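PDB 5M0T: alpha-ketoglutarate-dependent non-heme iron oxygenase EasH from Aspergillus japonicus, which is a 2-oxoglutarate- and iron(II)-dependent oxygenase involved in the biosynthesis of the ergot alkaloid cycloclavine. Local coordinates for residues R88-H98 with T250-V259; T116-P124 with N215-P226. All coordinates share one frame; numbering follows the deposited sequence.

Interaction 1: residues R88-H98 with T250-V259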
loop_
_atom_site.group_PDB
_atom_site.type_symbol
_atom_site.label_atom_id
_atom_site.label_comp_id
_atom_site.label_asym_id
_atom_site.label_seq_id
_atom_site.Cartn_x
_atom_site.Cartn_y
_atom_site.Cartn_z
ATOM N N ARG A 88 -7.188 -4.837 19.521
ATOM C CA ARG A 88 -7.159 -6.061 18.735
ATOM C C ARG A 88 -8.516 -6.767 18.616
ATOM O O ARG A 88 -8.880 -7.168 17.530
ATOM C CB ARG A 88 -6.138 -7.035 19.324
ATOM C CG ARG A 88 -4.690 -6.631 19.092
ATOM C CD ARG A 88 -3.753 -7.792 19.390
ATOM N NE ARG A 88 -3.867 -8.284 20.766
ATOM C CZ ARG A 88 -3.330 -7.716 21.846
ATOM N NH1 ARG A 88 -2.633 -6.582 21.764
ATOM N NH2 ARG A 88 -3.516 -8.289 23.029
ATOM N N ASP A 89 -9.245 -6.888 19.728
ATOM C CA ASP A 89 -10.450 -7.742 19.824
ATOM C C ASP A 89 -11.785 -6.997 19.710
ATOM O O ASP A 89 -12.711 -7.508 19.096
ATOM C CB ASP A 89 -10.456 -8.491 21.154
ATOM C CG ASP A 89 -9.261 -9.404 21.338
ATOM O OD1 ASP A 89 -8.412 -9.511 20.430
ATOM O OD2 ASP A 89 -9.177 -10.031 22.424
ATOM N N GLU A 90 -11.894 -5.817 20.319
ATOM C CA GLU A 90 -13.156 -5.073 20.351
ATOM C C GLU A 90 -13.255 -4.099 19.175
ATOM O O GLU A 90 -14.188 -4.178 18.389
ATOM C CB GLU A 90 -13.341 -4.367 21.705
ATOM C CG GLU A 90 -13.142 -5.316 22.895
ATOM C CD GLU A 90 -13.623 -4.788 24.252
ATOM O OE1 GLU A 90 -14.601 -4.009 24.327
ATOM O OE2 GLU A 90 -13.023 -5.186 25.272
ATOM N N LEU A 91 -12.270 -3.222 19.023
ATOM C CA LEU A 91 -12.309 -2.191 17.973
ATOM C C LEU A 91 -12.118 -2.731 16.548
ATOM O O LEU A 91 -12.833 -2.316 15.623
ATOM C CB LEU A 91 -11.283 -1.099 18.249
ATOM C CG LEU A 91 -11.533 -0.330 19.542
ATOM C CD1 LEU A 91 -10.346 0.583 19.821
ATOM C CD2 LEU A 91 -12.836 0.465 19.472
ATOM N N MET A 92 -11.178 -3.654 16.363
ATOM C CA MET A 92 -10.953 -4.236 15.046
ATOM C C MET A 92 -12.066 -5.201 14.590
ATOM O O MET A 92 -12.054 -5.616 13.425
ATOM C CB MET A 92 -9.574 -4.908 14.954
ATOM C CG MET A 92 -8.394 -3.939 14.920
ATOM S SD MET A 92 -8.475 -2.682 13.613
ATOM C CE MET A 92 -9.223 -1.297 14.482
ATOM N N ASN A 93 -13.017 -5.539 15.474
ATOM C CA ASN A 93 -14.213 -6.295 15.094
ATOM C C ASN A 93 -15.516 -5.503 15.231
ATOM O O ASN A 93 -16.601 -6.078 15.157
ATOM C CB ASN A 93 -14.299 -7.546 15.960
ATOM C CG ASN A 93 -13.167 -8.499 15.696
ATOM O OD1 ASN A 93 -13.091 -9.106 14.609
ATOM N ND2 ASN A 93 -12.276 -8.643 16.674
ATOM N N ASP A 94 -15.432 -4.193 15.431
ATOM C CA ASP A 94 -16.627 -3.381 15.664
ATOM C C ASP A 94 -17.509 -3.286 14.406
ATOM O O ASP A 94 -17.075 -2.791 13.367
ATOM C CB ASP A 94 -16.236 -1.976 16.120
ATOM C CG ASP A 94 -17.404 -1.202 16.673
ATOM O OD1 ASP A 94 -17.907 -0.292 15.989
ATOM O OD2 ASP A 94 -17.857 -1.521 17.790
ATOM N N GLU A 95 -18.753 -3.750 14.522
ATOM C CA GLU A 95 -19.700 -3.730 13.405
ATOM C C GLU A 95 -19.981 -2.353 12.830
ATOM O O GLU A 95 -20.137 -2.233 11.628
ATOM C CB GLU A 95 -21.008 -4.439 13.782
ATOM C CG GLU A 95 -20.845 -5.948 13.621
ATOM C CD GLU A 95 -21.763 -6.795 14.484
ATOM O OE1 GLU A 95 -21.713 -6.666 15.725
ATOM O OE2 GLU A 95 -22.502 -7.634 13.918
ATOM N N LEU A 96 -20.038 -1.320 13.659
ATOM C CA LEU A 96 -20.252 0.027 13.139
ATOM C C LEU A 96 -19.043 0.512 12.309
ATOM O O LEU A 96 -19.219 1.057 11.225
ATOM C CB LEU A 96 -20.586 1.026 14.257
ATOM C CG LEU A 96 -20.767 2.472 13.785
ATOM C CD1 LEU A 96 -21.893 2.544 12.774
ATOM C CD2 LEU A 96 -21.042 3.405 14.943
ATOM N N LEU A 97 -17.833 0.300 12.816
ATOM C CA LEU A 97 -16.624 0.655 12.077
ATOM C C LEU A 97 -16.621 -0.013 10.704
ATOM O O LEU A 97 -16.397 0.628 9.692
ATOM C CB LEU A 97 -15.369 0.259 12.868
ATOM C CG LEU A 97 -13.979 0.603 12.308
ATOM C CD1 LEU A 97 -13.012 0.954 13.445
ATOM C CD2 LEU A 97 -13.415 -0.516 11.443
ATOM N N HIS A 98 -16.885 -1.306 10.681
ATOM C CA HIS A 98 -16.856 -2.058 9.439
ATOM C C HIS A 98 -17.984 -1.692 8.479
ATOM O O HIS A 98 -17.767 -1.663 7.280
ATOM C CB HIS A 98 -16.844 -3.551 9.732
ATOM C CG HIS A 98 -15.546 -4.020 10.287
ATOM N ND1 HIS A 98 -14.407 -4.098 9.520
ATOM C CD2 HIS A 98 -15.191 -4.395 11.534
ATOM C CE1 HIS A 98 -13.404 -4.519 10.267
ATOM N NE2 HIS A 98 -13.854 -4.704 11.492
ATOM N N THR A 250 -3.851 -14.628 18.075
ATOM C CA THR A 250 -4.908 -14.434 19.081
ATOM C C THR A 250 -6.158 -13.697 18.564
ATOM O O THR A 250 -7.178 -13.669 19.250
ATOM C CB THR A 250 -4.400 -13.635 20.301
ATOM O OG1 THR A 250 -3.972 -12.339 19.883
ATOM C CG2 THR A 250 -3.248 -14.355 20.985
ATOM N N MET A 251 -6.087 -13.110 17.372
ATOM C CA MET A 251 -7.151 -12.238 16.877
ATOM C C MET A 251 -8.109 -13.006 15.961
ATOM O O MET A 251 -7.807 -14.115 15.508
ATOM C CB MET A 251 -6.545 -11.069 16.110
ATOM C CG MET A 251 -5.351 -10.388 16.775
ATOM S SD MET A 251 -4.771 -9.037 15.724
ATOM C CE MET A 251 -3.085 -8.835 16.270
ATOM N N THR A 252 -9.265 -12.406 15.694
ATOM C CA THR A 252 -10.229 -12.965 14.755
ATOM C C THR A 252 -9.673 -12.761 13.343
ATOM O O THR A 252 -8.904 -11.812 13.116
ATOM C CB THR A 252 -11.592 -12.260 14.821
ATOM O OG1 THR A 252 -11.432 -10.880 14.429
ATOM C CG2 THR A 252 -12.205 -12.353 16.227
ATOM N N PRO A 253 -10.072 -13.624 12.381
ATOM C CA PRO A 253 -9.679 -13.439 10.979
ATOM C C PRO A 253 -9.876 -12.005 10.453
ATOM O O PRO A 253 -9.007 -11.490 9.756
ATOM C CB PRO A 253 -10.606 -14.407 10.230
ATOM C CG PRO A 253 -10.894 -15.493 11.215
ATOM C CD PRO A 253 -10.863 -14.854 12.578
ATOM N N LEU A 254 -11.002 -11.379 10.801
ATOM C CA LEU A 254 -11.321 -10.029 10.355
ATOM C C LEU A 254 -10.352 -9.001 10.950
ATOM O O LEU A 254 -9.912 -8.104 10.246
ATOM C CB LEU A 254 -12.759 -9.656 10.729
ATOM C CG LEU A 254 -13.249 -8.228 10.449
ATOM C CD1 LEU A 254 -13.094 -7.876 8.981
ATOM C CD2 LEU A 254 -14.704 -8.098 10.879
ATOM N N ALA A 255 -10.052 -9.127 12.242
ATOM C CA ALA A 255 -9.059 -8.261 12.883
ATOM C C ALA A 255 -7.659 -8.487 12.298
ATOM O O ALA A 255 -6.924 -7.519 12.078
ATOM C CB ALA A 255 -9.055 -8.438 14.394
ATOM N N GLN A 256 -7.312 -9.744 12.016
ATOM C CA GLN A 256 -6.034 -10.069 11.350
ATOM C C GLN A 256 -5.888 -9.354 10.007
ATOM O O GLN A 256 -4.816 -8.844 9.679
ATOM C CB GLN A 256 -5.879 -11.575 11.138
ATOM C CG GLN A 256 -5.719 -12.382 12.415
ATOM C CD GLN A 256 -5.502 -13.863 12.152
ATOM O OE1 GLN A 256 -5.947 -14.399 11.146
ATOM N NE2 GLN A 256 -4.798 -14.525 13.058
ATOM N N LYS A 257 -6.979 -9.315 9.245
ATOM C CA LYS A 257 -7.010 -8.650 7.960
ATOM C C LYS A 257 -6.802 -7.138 8.072
ATOM O O LYS A 257 -6.162 -6.553 7.205
ATOM C CB LYS A 257 -8.330 -8.937 7.267
ATOM C CG LYS A 257 -8.435 -8.460 5.832
ATOM C CD LYS A 257 -9.746 -8.957 5.233
ATOM C CE LYS A 257 -9.985 -8.345 3.866
ATOM N NZ LYS A 257 -11.353 -8.638 3.349
ATOM N N MET A 258 -7.348 -6.525 9.122
ATOM C CA MET A 258 -7.189 -5.089 9.359
ATOM C C MET A 258 -5.733 -4.711 9.656
ATOM O O MET A 258 -5.260 -3.687 9.191
ATOM C CB MET A 258 -8.060 -4.612 10.533
ATOM C CG MET A 258 -9.567 -4.736 10.349
ATOM S SD MET A 258 -10.143 -3.960 8.846
ATOM C CE MET A 258 -10.187 -5.361 7.719
ATOM N N VAL A 259 -5.039 -5.545 10.424
ATOM C CA VAL A 259 -3.669 -5.267 10.830
ATOM C C VAL A 259 -2.592 -5.804 9.870
ATOM O O VAL A 259 -1.426 -5.886 10.244
ATOM C CB VAL A 259 -3.408 -5.729 12.289
ATOM C CG1 VAL A 259 -4.430 -5.113 13.241
ATOM C CG2 VAL A 259 -3.392 -7.245 12.429
#
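A255 and M92 meet at the middle of this contact, their CB atoms 3.6 Å apart, where the short helix 253-258 packs against the turn that joins helices 85-91 and 95-105, beside the main sheet of the cupin-type fold of the PhyH family. That junction, a type I beta turn from L91 to D94, lets the chain change direction beside helix 253-258. The methyl of A255 also lies close to the carbonyl of R88. M92 bends at chi2 and chi3, which carries its SD across M258, 3.7 Å from M258 CB. H98 closes the helix 95-105 side. L254 lays its CD2 over one face of the imidazole in a CH-pi contact, L97 CD2 covers the opposite face, and M258 SD comes to the ring edge, 3.6 Å from H98 CE1. The ring's rotation is fixed by its two nitrogens: H98 NE2 donates to M92 O at 2.8 Å, with the carbonyl oxygen in the ring plane, while ND1 is bonded to the hydroxyl of Y112. At the other end, M251 is extended beyond CG and puts its CE 3.4 Å from R88 CD, the two chains crossing at about a right angle; the R88 guanidinium turns elsewhere, with NH1 bonded to P81 O. The polar edge is built around N93. Its ND2 donates to D89 O in a nearly straight bond (170°), the acceptor lying in the amide plane, so the amide is tied back to helix 85-91. T252 is the N-cap of helix 253-258: with chi1 63° its OG1 sits between the backbone N and the carbonyl carbon, where it accepts from A255 N. T252 OG1 also donates to N93 OD1, though the modelled 2.4 Å is doubtfully short.

Interaction 2: residues T116-P124 with N215-P226. With AKG (2-oxoglutaric acid), chain D.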
loop_
_atom_site.group_PDB
_atom_site.type_symbol
_atom_site.label_atom_id
_atom_site.label_comp_id
_atom_site.label_asym_id
_atom_site.label_seq_id
_atom_site.Cartn_x
_atom_site.Cartn_y
_atom_site.Cartn_z
ATOM N N THR A 116 -3.082 3.670 10.333
ATOM C CA THR A 116 -2.453 4.142 11.561
ATOM C C THR A 116 -3.477 4.360 12.656
ATOM O O THR A 116 -4.614 4.711 12.393
ATOM C CB THR A 116 -1.609 5.446 11.344
ATOM O OG1 THR A 116 -1.051 5.904 12.591
ATOM C CG2 THR A 116 -2.435 6.571 10.726
ATOM N N SER A 117 -3.064 4.141 13.890
ATOM C CA SER A 117 -3.857 4.507 15.040
ATOM C C SER A 117 -2.915 4.964 16.129
ATOM O O SER A 117 -1.848 4.372 16.316
ATOM C CB SER A 117 -4.690 3.312 15.536
ATOM O OG SER A 117 -5.692 3.757 16.431
ATOM N N SER A 118 -3.312 6.014 16.840
ATOM C CA SER A 118 -2.481 6.601 17.874
ATOM C C SER A 118 -3.327 7.049 19.029
ATOM O O SER A 118 -4.514 7.291 18.875
ATOM C CB SER A 118 -1.700 7.821 17.336
ATOM O OG SER A 118 -1.106 7.543 16.067
ATOM N N VAL A 119 -2.705 7.142 20.193
ATOM C CA VAL A 119 -3.223 7.950 21.279
ATOM C C VAL A 119 -2.427 9.251 21.239
ATOM O O VAL A 119 -1.194 9.210 21.242
ATOM C CB VAL A 119 -3.052 7.230 22.620
ATOM C CG1 VAL A 119 -3.571 8.080 23.773
ATOM C CG2 VAL A 119 -3.760 5.874 22.545
ATOM N N LEU A 120 -3.128 10.387 21.184
ATOM C CA LEU A 120 -2.493 11.701 21.094
ATOM C C LEU A 120 -2.916 12.585 22.269
ATOM O O LEU A 120 -4.055 13.050 22.317
ATOM C CB LEU A 120 -2.832 12.384 19.761
ATOM C CG LEU A 120 -2.389 11.714 18.441
ATOM C CD1 LEU A 120 -2.782 12.594 17.257
ATOM C CD2 LEU A 120 -0.896 11.399 18.382
ATOM N N GLU A 121 -1.988 12.825 23.193
ATOM C CA GLU A 121 -2.240 13.620 24.393
ATOM C C GLU A 121 -1.564 15.017 24.265
ATOM O O GLU A 121 -0.340 15.110 24.103
ATOM C CB GLU A 121 -1.722 12.854 25.623
ATOM C CG GLU A 121 -2.577 12.987 26.877
ATOM C CD GLU A 121 -2.162 12.023 27.982
ATOM O OE1 GLU A 121 -1.081 12.258 28.576
ATOM O OE2 GLU A 121 -2.906 11.045 28.265
ATOM N N THR A 122 -2.355 16.082 24.320
ATOM C CA THR A 122 -1.820 17.450 24.232
ATOM C C THR A 122 -1.743 18.044 25.637
ATOM O O THR A 122 -2.702 17.983 26.395
ATOM C CB THR A 122 -2.666 18.359 23.317
ATOM O OG1 THR A 122 -3.990 18.495 23.847
ATOM C CG2 THR A 122 -2.773 17.769 21.916
ATOM N N GLU A 123 -0.590 18.593 25.975
ATOM C CA GLU A 123 -0.356 19.175 27.298
ATOM C C GLU A 123 -0.891 20.615 27.375
ATOM O O GLU A 123 -1.187 21.222 26.356
ATOM C CB GLU A 123 1.144 19.132 27.616
ATOM C CG GLU A 123 1.719 17.714 27.636
ATOM C CD GLU A 123 3.223 17.674 27.862
ATOM O OE1 GLU A 123 3.903 18.688 27.579
ATOM O OE2 GLU A 123 3.726 16.632 28.345
ATOM N N PRO A 124 -1.027 21.165 28.588
ATOM C CA PRO A 124 -1.333 22.586 28.722
ATOM C C PRO A 124 -0.332 23.464 27.959
ATOM O O PRO A 124 0.881 23.232 28.031
ATOM C CB PRO A 124 -1.189 22.814 30.223
ATOM C CG PRO A 124 -1.551 21.504 30.821
ATOM C CD PRO A 124 -0.959 20.501 29.901
ATOM N N ASN A 215 -4.628 23.935 23.259
ATOM C CA ASN A 215 -4.950 23.613 24.659
ATOM C C ASN A 215 -4.647 24.840 25.541
ATOM O O ASN A 215 -3.540 24.997 25.988
ATOM C CB ASN A 215 -4.159 22.365 25.121
ATOM C CG ASN A 215 -4.605 21.829 26.481
ATOM O OD1 ASN A 215 -5.093 22.564 27.328
ATOM N ND2 ASN A 215 -4.415 20.524 26.698
ATOM N N ASN A 216 -5.658 25.673 25.782
ATOM C CA ASN A 216 -5.571 26.886 26.625
ATOM C C ASN A 216 -5.707 26.658 28.132
ATOM O O ASN A 216 -5.753 27.643 28.874
ATOM C CB ASN A 216 -6.708 27.871 26.261
ATOM C CG ASN A 216 -6.433 28.669 25.022
ATOM O OD1 ASN A 216 -5.451 29.404 24.984
ATOM N ND2 ASN A 216 -7.342 28.603 24.040
ATOM N N THR A 217 -5.805 25.419 28.601
ATOM C CA THR A 217 -5.931 25.169 30.048
ATOM C C THR A 217 -4.563 25.216 30.689
ATOM O O THR A 217 -3.563 25.172 29.987
ATOM C CB THR A 217 -6.548 23.803 30.375
ATOM O OG1 THR A 217 -5.629 22.757 30.035
ATOM C CG2 THR A 217 -7.887 23.614 29.618
ATOM N N THR A 218 -4.537 25.301 32.019
ATOM C CA THR A 218 -3.306 25.278 32.799
ATOM C C THR A 218 -2.938 23.882 33.285
ATOM O O THR A 218 -1.776 23.633 33.587
ATOM C CB THR A 218 -3.457 26.192 34.033
ATOM O OG1 THR A 218 -3.795 27.512 33.609
ATOM C CG2 THR A 218 -2.170 26.259 34.876
ATOM N N ASP A 219 -3.920 22.983 33.358
ATOM C CA ASP A 219 -3.758 21.710 34.070
ATOM C C ASP A 219 -4.445 20.467 33.464
ATOM O O ASP A 219 -4.445 19.426 34.093
ATOM C CB ASP A 219 -4.241 21.907 35.517
ATOM C CG ASP A 219 -5.724 22.310 35.603
ATOM O OD1 ASP A 219 -6.315 22.779 34.590
ATOM O OD2 ASP A 219 -6.298 22.165 36.704
ATOM N N PHE A 220 -4.998 20.554 32.251
ATOM C CA PHE A 220 -5.755 19.438 31.667
ATOM C C PHE A 220 -5.004 18.810 30.492
ATOM O O PHE A 220 -4.666 19.512 29.519
ATOM C CB PHE A 220 -7.132 19.917 31.204
ATOM C CG PHE A 220 -8.132 18.811 30.996
ATOM C CD1 PHE A 220 -8.206 18.136 29.786
ATOM C CD2 PHE A 220 -8.995 18.437 32.027
ATOM C CE1 PHE A 220 -9.139 17.110 29.605
ATOM C CE2 PHE A 220 -9.922 17.424 31.850
ATOM C CZ PHE A 220 -10.006 16.768 30.640
ATOM N N LEU A 221 -4.751 17.498 30.594
ATOM C CA LEU A 221 -4.184 16.708 29.503
ATOM C C LEU A 221 -5.337 16.171 28.673
ATOM O O LEU A 221 -6.111 15.343 29.154
ATOM C CB LEU A 221 -3.359 15.538 30.028
ATOM C CG LEU A 221 -2.182 15.894 30.919
ATOM C CD1 LEU A 221 -2.051 14.809 31.982
ATOM C CD2 LEU A 221 -0.878 16.101 30.138
ATOM N N ARG A 222 -5.439 16.644 27.436
ATOM C CA ARG A 222 -6.538 16.289 26.523
ATOM C C ARG A 222 -6.098 15.085 25.685
ATOM O O ARG A 222 -5.170 15.197 24.899
ATOM C CB ARG A 222 -6.914 17.528 25.681
ATOM C CG ARG A 222 -7.824 17.338 24.470
ATOM C CD ARG A 222 -7.063 16.708 23.320
ATOM N NE ARG A 222 -7.460 17.150 22.012
ATOM C CZ ARG A 222 -6.948 16.670 20.879
ATOM N NH1 ARG A 222 -6.016 15.704 20.866
ATOM N NH2 ARG A 222 -7.399 17.151 19.734
ATOM N N ARG A 223 -6.737 13.932 25.884
ATOM C CA ARG A 223 -6.311 12.688 25.241
ATOM C C ARG A 223 -7.293 12.285 24.147
ATOM O O ARG A 223 -8.458 12.019 24.428
ATOM C CB ARG A 223 -6.190 11.563 26.265
ATOM C CG ARG A 223 -5.752 10.240 25.643
ATOM C CD ARG A 223 -4.970 9.300 26.554
ATOM N NE ARG A 223 -5.318 9.344 27.974
ATOM C CZ ARG A 223 -4.878 8.466 28.879
ATOM N NH1 ARG A 223 -4.080 7.448 28.534
ATOM N NH2 ARG A 223 -5.253 8.595 30.146
ATOM N N GLY A 224 -6.816 12.257 22.909
ATOM C CA GLY A 224 -7.598 11.799 21.761
ATOM C C GLY A 224 -7.087 10.472 21.239
ATOM O O GLY A 224 -5.971 10.063 21.568
ATOM N N PHE A 225 -7.897 9.812 20.410
ATOM C CA PHE A 225 -7.591 8.468 19.906
ATOM C C PHE A 225 -7.965 8.368 18.432
ATOM O O PHE A 225 -9.054 7.901 18.108
ATOM C CB PHE A 225 -8.351 7.458 20.780
ATOM C CG PHE A 225 -8.291 6.034 20.318
ATOM C CD1 PHE A 225 -7.198 5.514 19.647
ATOM C CD2 PHE A 225 -9.348 5.184 20.607
ATOM C CE1 PHE A 225 -7.176 4.192 19.244
ATOM C CE2 PHE A 225 -9.329 3.867 20.206
ATOM C CZ PHE A 225 -8.243 3.369 19.523
ATOM N N PRO A 226 -7.094 8.868 17.532
ATOM C CA PRO A 226 -7.326 8.689 16.103
ATOM C C PRO A 226 -7.143 7.245 15.683
ATOM O O PRO A 226 -6.159 6.624 16.042
ATOM C CB PRO A 226 -6.243 9.560 15.445
ATOM C CG PRO A 226 -5.207 9.733 16.507
ATOM C CD PRO A 226 -6.018 9.852 17.762
HETATM C C1 AKG D . -3.439 14.352 12.755
HETATM O O1 AKG D . -3.447 14.056 11.562
HETATM O O2 AKG D . -2.392 14.237 13.538
HETATM C C2 AKG D . -4.672 14.892 13.493
HETATM O O5 AKG D . -5.544 15.422 12.831
HETATM C C3 AKG D . -4.812 14.740 14.986
HETATM C C4 AKG D . -6.027 15.467 15.537
HETATM C C5 AKG D . -6.188 15.367 17.029
HETATM O O3 AKG D . -5.411 14.507 17.644
HETATM O O4 AKG D . -7.001 16.044 17.616
#
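Strands 119-122 and 222-226 pair antiparallel, at 156° between their directions, in the main sheet of the cupin-type fold, L120 with G224 and T122 with R222 forming the hydrogen-bonded pairs. L120 and R222 send their side chains to the face that holds 2-oxoglutarate. The R222 guanidinium meets the C5 carboxylate edge-on: R222 NH2 donates to AKG O4, the modelled 2.4 Å being doubtfully short, and R222 NH1 makes a weak bond to AKG O3. L120 CD1 lies 3.3 Å from AKG O3 and also packs on P226 CG. On the other face, E121 OE2 lies over the R223 guanidinium, 3.0 Å from R223 NE. It stands well out of the guanidinium plane, so no N-H points at it and charge holds this salt bridge; R223 NH1 has a second acid in D53. Beyond the strands, N215 organises the loop that leads into strand 222-231. Its OD1 accepts from T217 N, making an Asx turn, and from T217 OG1, while P124 CB lies against the carbonyl oxygen of T217. N215 ND2 bonds F220 O and, weakly, T122 O. At the opposite end P226 O takes two donors, S118 N and S117 OG; with chi1 -166°, S117 OG is anti to its own N and lies 2.9 Å from P226 O.

In the fold
Interaction 2 is nested along the chain inside the loop that interaction 1 closes: 88-98 comes first, then 116-124, 215-226 and finally 250-259. Their centres are 25 Å apart. Helix 95-105 is followed in the chain by strand 112-122, while strand 222-231 supplies one side of interaction 2 and also receives M92 and L97 of interaction 1 on L227, and M258 on M229. The two meet directly where L91 CD1 packs against F225 CE2 at 3.5 Å. Interaction 2 thus belongs to the ligand-facing part of the main sheet, near the iron site of H132, E134 and H210, whereas interaction 1 joins the later helix 253-258 to helices 85-91 and 95-105, which precede strand 112-122.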